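Local coordinates for immunity 23 family protein (Burkholderia dolosa AU0158, PDB 5FFP) that probably protects its own cell from a contact-dependent growth inhibition (CDI) toxin, as the cognate immunity protein (CdiI) of a toxin-immunity pair, at residues Leu67-Pro72 and Val115-Ser120; Lys122-Phe127 and Ala134-Leu139; Ala23-Cys28 and Ser43-Asp48. One frame throughout, in Å; residues are numbered along the deposited sequence.

Interaction 1 (Leu67-Pro72 and Val115-Ser120)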
# COMPACT_ATOMS: atom_id res chain seq x y z
N LEU A 67 14.24 14.43 1.45
CA LEU A 67 14.81 13.25 0.80
C LEU A 67 15.92 13.64 -0.16
O LEU A 67 16.87 12.87 -0.37
CB LEU A 67 13.73 12.49 0.03
CG LEU A 67 12.62 11.85 0.88
CD1 LEU A 67 11.46 11.39 0.00
CD2 LEU A 67 13.19 10.70 1.70
N PHE A 68 15.78 14.81 -0.77
CA PHE A 68 16.83 15.35 -1.63
C PHE A 68 18.12 15.56 -0.85
O PHE A 68 19.19 15.16 -1.31
CB PHE A 68 16.40 16.67 -2.28
CG PHE A 68 17.22 17.02 -3.47
CD1 PHE A 68 18.48 17.60 -3.32
CD2 PHE A 68 16.77 16.74 -4.75
CE1 PHE A 68 19.26 17.90 -4.41
CE2 PHE A 68 17.55 17.04 -5.86
CZ PHE A 68 18.80 17.62 -5.68
N HIS A 69 18.01 16.15 0.34
CA HIS A 69 19.18 16.63 1.08
C HIS A 69 19.78 15.64 2.08
O HIS A 69 20.89 15.87 2.56
CB HIS A 69 18.87 17.96 1.76
CG HIS A 69 18.79 19.11 0.80
ND1 HIS A 69 17.61 19.74 0.48
CD2 HIS A 69 19.75 19.69 0.04
CE1 HIS A 69 17.85 20.68 -0.41
NE2 HIS A 69 19.14 20.67 -0.70
N ILE A 70 19.08 14.56 2.39
CA ILE A 70 19.61 13.59 3.35
C ILE A 70 20.48 12.58 2.61
O ILE A 70 20.72 12.73 1.42
CB ILE A 70 18.50 12.93 4.20
CG1 ILE A 70 17.59 12.06 3.33
CG2 ILE A 70 17.68 13.99 4.94
CD1 ILE A 70 16.49 11.38 4.12
N SER A 71 20.98 11.59 3.33
CA SER A 71 21.85 10.57 2.76
C SER A 71 21.09 9.70 1.75
O SER A 71 19.86 9.56 1.87
CB SER A 71 22.40 9.69 3.89
OG SER A 71 23.15 8.59 3.39
N PRO A 72 21.80 9.14 0.75
CA PRO A 72 21.18 8.13 -0.13
C PRO A 72 20.69 6.93 0.67
O PRO A 72 19.58 6.43 0.43
CB PRO A 72 22.34 7.70 -1.05
CG PRO A 72 23.59 8.25 -0.44
CD PRO A 72 23.18 9.45 0.35
N VAL A 115 13.33 12.00 -6.83
CA VAL A 115 13.05 13.13 -5.93
C VAL A 115 13.50 14.42 -6.60
O VAL A 115 14.65 14.53 -7.04
CB VAL A 115 13.81 12.98 -4.59
CG1 VAL A 115 13.63 14.22 -3.72
CG2 VAL A 115 13.39 11.73 -3.84
N GLU A 116 12.62 15.41 -6.67
CA GLU A 116 12.94 16.68 -7.30
C GLU A 116 13.18 17.74 -6.22
O GLU A 116 12.65 17.63 -5.12
CB GLU A 116 11.81 17.12 -8.23
CG GLU A 116 11.56 16.19 -9.42
CD GLU A 116 10.37 16.65 -10.26
OE1 GLU A 116 9.64 17.56 -9.81
OE2 GLU A 116 10.17 16.15 -11.39
N TYR A 117 14.01 18.74 -6.54
CA TYR A 117 14.17 19.90 -5.70
C TYR A 117 14.41 21.12 -6.58
O TYR A 117 15.39 21.19 -7.30
CB TYR A 117 15.33 19.76 -4.71
CG TYR A 117 15.50 20.99 -3.83
CD1 TYR A 117 14.69 21.18 -2.71
CD2 TYR A 117 16.45 21.97 -4.12
CE1 TYR A 117 14.82 22.31 -1.91
CE2 TYR A 117 16.60 23.10 -3.33
CZ TYR A 117 15.78 23.26 -2.22
OH TYR A 117 15.90 24.35 -1.41
N ASP A 118 13.49 22.08 -6.49
CA ASP A 118 13.62 23.30 -7.23
C ASP A 118 13.84 22.95 -8.72
O ASP A 118 12.88 22.55 -9.38
CB ASP A 118 14.74 24.16 -6.61
CG ASP A 118 14.65 25.61 -7.01
OD1 ASP A 118 15.70 26.22 -7.30
OD2 ASP A 118 13.52 26.15 -7.03
N GLU A 119 15.08 23.06 -9.21
CA GLU A 119 15.44 22.84 -10.62
C GLU A 119 16.34 21.59 -10.86
O GLU A 119 16.81 21.36 -11.97
CB GLU A 119 16.08 24.10 -11.21
CG GLU A 119 15.08 25.23 -11.49
CD GLU A 119 13.88 24.81 -12.35
OE1 GLU A 119 13.02 25.69 -12.58
OE2 GLU A 119 13.77 23.64 -12.81
N SER A 120 16.55 20.78 -9.82
CA SER A 120 17.37 19.58 -9.95
C SER A 120 16.51 18.37 -9.66
O SER A 120 15.31 18.49 -9.39
CB SER A 120 18.57 19.58 -8.98
OG SER A 120 19.34 20.76 -9.08
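Phe68 and Tyr117 both hold CG anti to the backbone N (chi1 -161° and 180°), so each side chain is thrown across the gap between helix end and strand. The two cross at about a right angle. Tyr117 CB lies over one face of the Phe68 ring, 3.6 Å from its centroid, in a CH-pi contact. The two rings themselves meet obliquely, with planes at 42°. His69 differs, with CG anti to the carbonyl carbon and beside the backbone N, and its ring comes in edge-first. His69 CE1 sits over the centre of the Tyr117 ring, 3.8 Å from Tyr117 CE1. This pair is edge-to-face (T-shaped), with centroids 4.8 Å apart. The three rings form an aromatic cluster. His69 ND1 is tied back to Ala65 O in its own helix, which would fix the ring's rotation.

Toward Leu67 the contact is aliphatic. Val115 CG1 lies 4.0 Å from Phe68 CB, and Val115 CG2 meets Leu67 CB. On the Phe68 ring, Ser120 CB approaches CZ at 3.8 Å from the far limb of the type II' turn Tyr117-Ser120. No hydrogen bond joins the two segments.

The cluster packs the last turn of helix 65-69 on the end of strand 110-117, where the chain turns into strand 120-127. Lys122 of that strand makes a cation-pi contact with Phe68, and Leu67 reaches helix 72-83.

Interaction 2 (Lys122-Phe127 and Ala134-Leu139)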
# COMPACT_ATOMS: atom_id res chain seq x y z
N LYS A 122 17.01 13.90 -8.22
CA LYS A 122 17.84 12.77 -7.84
C LYS A 122 17.13 11.46 -8.16
O LYS A 122 15.98 11.27 -7.79
CB LYS A 122 18.12 12.80 -6.35
CG LYS A 122 19.25 13.71 -5.98
CD LYS A 122 19.47 13.70 -4.49
CE LYS A 122 20.64 14.59 -4.16
NZ LYS A 122 20.90 14.70 -2.69
N LEU A 123 17.82 10.56 -8.84
CA LEU A 123 17.46 9.17 -8.84
C LEU A 123 18.14 8.55 -7.65
O LEU A 123 19.34 8.70 -7.47
CB LEU A 123 17.92 8.45 -10.09
CG LEU A 123 17.11 8.68 -11.35
CD1 LEU A 123 17.78 7.93 -12.48
CD2 LEU A 123 15.68 8.20 -11.14
N ILE A 124 17.35 7.86 -6.84
CA ILE A 124 17.87 7.20 -5.65
C ILE A 124 17.49 5.73 -5.81
O ILE A 124 16.32 5.40 -5.92
CB ILE A 124 17.23 7.80 -4.37
CG1 ILE A 124 17.44 9.32 -4.37
CG2 ILE A 124 17.78 7.13 -3.10
CD1 ILE A 124 17.09 10.03 -3.07
N TYR A 125 18.49 4.87 -5.81
CA TYR A 125 18.32 3.48 -6.18
C TYR A 125 19.07 2.59 -5.21
O TYR A 125 20.04 3.01 -4.55
CB TYR A 125 18.89 3.25 -7.57
CG TYR A 125 20.38 3.59 -7.68
CD1 TYR A 125 21.35 2.63 -7.36
CD2 TYR A 125 20.81 4.85 -8.08
CE1 TYR A 125 22.69 2.92 -7.44
CE2 TYR A 125 22.17 5.15 -8.17
CZ TYR A 125 23.09 4.18 -7.82
OH TYR A 125 24.44 4.43 -7.89
N GLY A 126 18.60 1.36 -5.12
CA GLY A 126 19.28 0.31 -4.38
C GLY A 126 18.63 -1.02 -4.72
O GLY A 126 17.69 -1.07 -5.50
N PHE A 127 19.13 -2.09 -4.13
CA PHE A 127 18.59 -3.42 -4.36
C PHE A 127 17.92 -3.92 -3.07
O PHE A 127 18.58 -4.04 -2.05
CB PHE A 127 19.72 -4.37 -4.79
CG PHE A 127 19.27 -5.79 -5.03
CD1 PHE A 127 18.47 -6.10 -6.12
CD2 PHE A 127 19.65 -6.82 -4.17
CE1 PHE A 127 18.06 -7.40 -6.34
CE2 PHE A 127 19.25 -8.13 -4.39
CZ PHE A 127 18.45 -8.42 -5.48
N ALA A 134 22.93 1.67 -1.05
CA ALA A 134 22.11 2.51 -1.93
C ALA A 134 23.01 3.51 -2.66
O ALA A 134 24.20 3.61 -2.35
CB ALA A 134 21.05 3.25 -1.12
N GLY A 135 22.46 4.24 -3.62
CA GLY A 135 23.22 5.29 -4.29
C GLY A 135 22.28 6.25 -4.98
O GLY A 135 21.09 6.06 -4.96
N GLU A 136 22.83 7.30 -5.59
CA GLU A 136 22.00 8.26 -6.29
C GLU A 136 22.83 9.03 -7.26
O GLU A 136 24.06 9.07 -7.14
CB GLU A 136 21.37 9.27 -5.31
CG GLU A 136 22.35 10.24 -4.66
CD GLU A 136 21.80 10.94 -3.41
OE1 GLU A 136 21.24 10.26 -2.52
OE2 GLU A 136 21.94 12.19 -3.31
N VAL A 137 22.14 9.65 -8.21
CA VAL A 137 22.78 10.53 -9.17
C VAL A 137 21.93 11.77 -9.35
O VAL A 137 20.70 11.67 -9.40
CB VAL A 137 22.99 9.83 -10.53
CG1 VAL A 137 21.71 9.15 -11.02
CG2 VAL A 137 23.51 10.83 -11.57
N VAL A 138 22.58 12.93 -9.44
CA VAL A 138 21.92 14.21 -9.60
C VAL A 138 21.62 14.44 -11.07
O VAL A 138 22.51 14.41 -11.93
CB VAL A 138 22.81 15.39 -9.10
CG1 VAL A 138 22.12 16.74 -9.36
CG2 VAL A 138 23.14 15.24 -7.62
N LEU A 139 20.37 14.74 -11.35
CA LEU A 139 19.94 15.08 -12.69
C LEU A 139 19.43 16.49 -12.70
O LEU A 139 19.26 17.13 -11.68
CB LEU A 139 18.77 14.17 -13.12
CG LEU A 139 19.10 12.75 -13.58
CD1 LEU A 139 19.98 11.93 -12.66
CD2 LEU A 139 17.79 12.02 -13.82
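Four backbone hydrogen bonds make the tight part of this contact, an antiparallel ladder between strands 120-127 and 135-140. Leu123 pairs with Val137 and Tyr125 with Gly135 as hydrogen-bonded pairs. Lys122-Val138 and Ile124-Glu136 are the non-hydrogen-bonded pairs. The straightest bond is Tyr125 N to Gly135 O, 3.0 Å with an N-H...O angle of 172°. The partner bond, Gly135 N to Tyr125 O, is 2.9 Å and runs nearly along the C=O axis.

Tyr125 has CG in the crowded position between the backbone N and the carbonyl carbon (chi1 60°). This lays the ring flat across the neighbouring strand. Gly135 CA stands over the ring face, 4.0 Å from the centroid, and Gly135 O lies over the same face near the rim. A CB at Gly135 would run into Tyr125 OH, so the absence of a side chain lets the ring lie there. On the same side of the sheet, Leu123 CB touches Val137 CG1 at 4.0 Å, and Leu123 CG meets Leu139 CD2. Met33 and Phe9 of the other sheet cover this apolar side.

On the opposite face, helix 72-83 packs on Ile124 and Glu136. Glu136 CB lies beside Ile124 CG1. The extended Lys122 chain crosses Glu136 obliquely, and Lys122 NZ makes a salt bridge to Glu136 OE2 at 2.8 Å. As a hydrogen bond it is weak, and the placement of both atoms is less certain. Lys122 also makes a cation-pi contact with Phe68. The loose, solvent side is Val138, exposed and only grazing Lys122, with Val138 CG2 4.3 Å from Lys122 CE.

Direction and register therefore rest on the backbone pairs. The opposite charges would add attraction on one face, while the other is held by apolar and ring packing.

Interaction 3 (Ala23-Cys28 and Ser43-Asp48)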
# COMPACT_ATOMS: atom_id res chain seq x y z
N ALA A 23 3.32 -9.95 -30.66
CA ALA A 23 2.56 -9.37 -29.57
C ALA A 23 3.44 -9.03 -28.38
O ALA A 23 3.12 -8.15 -27.59
CB ALA A 23 1.49 -10.34 -29.11
N PHE A 24 4.51 -9.80 -28.22
CA PHE A 24 5.30 -9.69 -27.05
C PHE A 24 6.73 -9.48 -27.51
O PHE A 24 7.39 -10.41 -27.98
CB PHE A 24 5.18 -10.94 -26.21
CG PHE A 24 3.76 -11.36 -25.91
CD1 PHE A 24 2.97 -10.59 -25.10
CD2 PHE A 24 3.22 -12.52 -26.46
CE1 PHE A 24 1.68 -10.96 -24.83
CE2 PHE A 24 1.94 -12.89 -26.20
CZ PHE A 24 1.16 -12.11 -25.38
N ALA A 25 7.19 -8.23 -27.41
CA ALA A 25 8.59 -7.87 -27.61
C ALA A 25 9.30 -8.21 -26.33
O ALA A 25 9.27 -7.41 -25.38
CB ALA A 25 8.74 -6.37 -27.95
N ASN A 26 9.91 -9.39 -26.28
CA ASN A 26 10.58 -9.83 -25.06
C ASN A 26 12.06 -9.70 -25.19
O ASN A 26 12.65 -10.15 -26.18
CB ASN A 26 10.28 -11.32 -24.77
CG ASN A 26 8.83 -11.56 -24.43
OD1 ASN A 26 8.18 -10.73 -23.75
ND2 ASN A 26 8.28 -12.66 -24.95
N GLY A 27 12.70 -9.16 -24.17
CA GLY A 27 14.12 -8.84 -24.29
C GLY A 27 14.70 -8.17 -23.05
O GLY A 27 14.43 -8.59 -21.92
N CYS A 28 15.49 -7.12 -23.25
CA CYS A 28 16.29 -6.53 -22.16
C CYS A 28 15.99 -5.07 -21.97
O CYS A 28 15.65 -4.34 -22.93
CB CYS A 28 17.76 -6.71 -22.44
SG CYS A 28 18.26 -8.45 -22.52
N SER A 43 12.27 -8.57 -19.48
CA SER A 43 11.26 -7.57 -19.76
C SER A 43 10.43 -7.93 -20.95
O SER A 43 10.93 -8.57 -21.85
CB SER A 43 11.94 -6.24 -20.03
OG SER A 43 11.08 -5.32 -20.71
N THR A 44 9.14 -7.52 -20.93
CA THR A 44 8.29 -7.47 -22.11
C THR A 44 8.06 -6.00 -22.33
O THR A 44 7.40 -5.32 -21.54
CB THR A 44 6.92 -8.18 -21.92
OG1 THR A 44 7.10 -9.57 -21.63
CG2 THR A 44 6.06 -8.06 -23.19
N LEU A 45 8.64 -5.49 -23.40
CA LEU A 45 8.86 -4.07 -23.51
C LEU A 45 7.57 -3.30 -23.69
O LEU A 45 7.45 -2.18 -23.20
CB LEU A 45 9.82 -3.73 -24.64
CG LEU A 45 11.12 -4.53 -24.70
CD1 LEU A 45 11.87 -4.07 -25.92
CD2 LEU A 45 11.97 -4.34 -23.47
N GLY A 46 6.59 -3.88 -24.36
CA GLY A 46 5.27 -3.21 -24.44
C GLY A 46 4.64 -2.89 -23.07
O GLY A 46 4.09 -1.81 -22.84
N VAL A 47 4.76 -3.85 -22.17
CA VAL A 47 4.20 -3.74 -20.84
C VAL A 47 5.05 -2.80 -20.00
O VAL A 47 4.53 -1.97 -19.32
CB VAL A 47 4.11 -5.13 -20.13
CG1 VAL A 47 3.57 -4.98 -18.72
CG2 VAL A 47 3.24 -6.09 -20.92
N ASP A 48 6.36 -2.99 -19.99
CA ASP A 48 7.24 -2.02 -19.34
C ASP A 48 7.01 -0.57 -19.85
O ASP A 48 6.95 0.38 -19.05
CB ASP A 48 8.69 -2.40 -19.53
CG ASP A 48 9.23 -3.31 -18.44
OD1 ASP A 48 8.62 -3.41 -17.34
OD2 ASP A 48 10.34 -3.86 -18.65
O HOH W 1 6.04 -6.09 -25.92
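Asn26 OD1 accepts a short hydrogen bond from Thr44 OG1, 2.6 Å long and in the plane of the amide carbonyl. The two side chains lie side by side and point the same way. Each polar branch is set anti to its own carbonyl carbon, with chi1 -67° for Asn26 and -61° for Thr44. Thr44 CG2 turns the other way and reaches the edge of the Phe24 ring. Two backbone bonds flank this pair: Gly27 N to Ser43 O is 3.0 Å and nearly straight, and Leu45 N to Ala25 O is 2.8 Å at 170°. Ser43 N to Gly27 O is longer, 3.3 Å, with the donor above the carbonyl plane.

Asn26-Thr44 and Gly27-Ser43 are the pairs at the open end of the beta hairpin 26-33/36-44, where the second strand runs directly into helix 45-52. Thr44 is the N-cap residue, but its hydroxyl is spent on Asn26 and makes no capping bond. Its carbonyl oxygen accepts Asp48 N, the first i to i+4 bond of the helix. A water accepts from both Gly46 N and Ala25 N, bridging the first turn of the helix to the approaching chain.

Farther out, Ser43 OG donates to Asp48 OD2 at 2.6 Å from above the carboxylate plane. Ser104 OG is a second partner of Asp48 OD2. Asn26 ND2 bonds to Trp19 O, which holds the amide in place.

Overall arrangement
Along the chain, interaction 3 closes first, then interaction 1, then interaction 2. Interactions 1 and 2 are neighbours, with centres 10 Å apart. Both use the three-stranded antiparallel sheet 110-117, 120-127, 135-140, and they touch where Lys122 meets Val115 and Phe68. Interaction 3 belongs to the four-stranded antiparallel sheet, on the opposite side of the chain's centre. Its centre is 32 Å from that of interaction 1 and 25 Å from that of interaction 2. Met33, at the far end of strand 26-33 from interaction 3, and Phe9 of strand 9-15 pack on interaction 2. The two sheets of this Immunity protein 42 fold thus meet through side chains there.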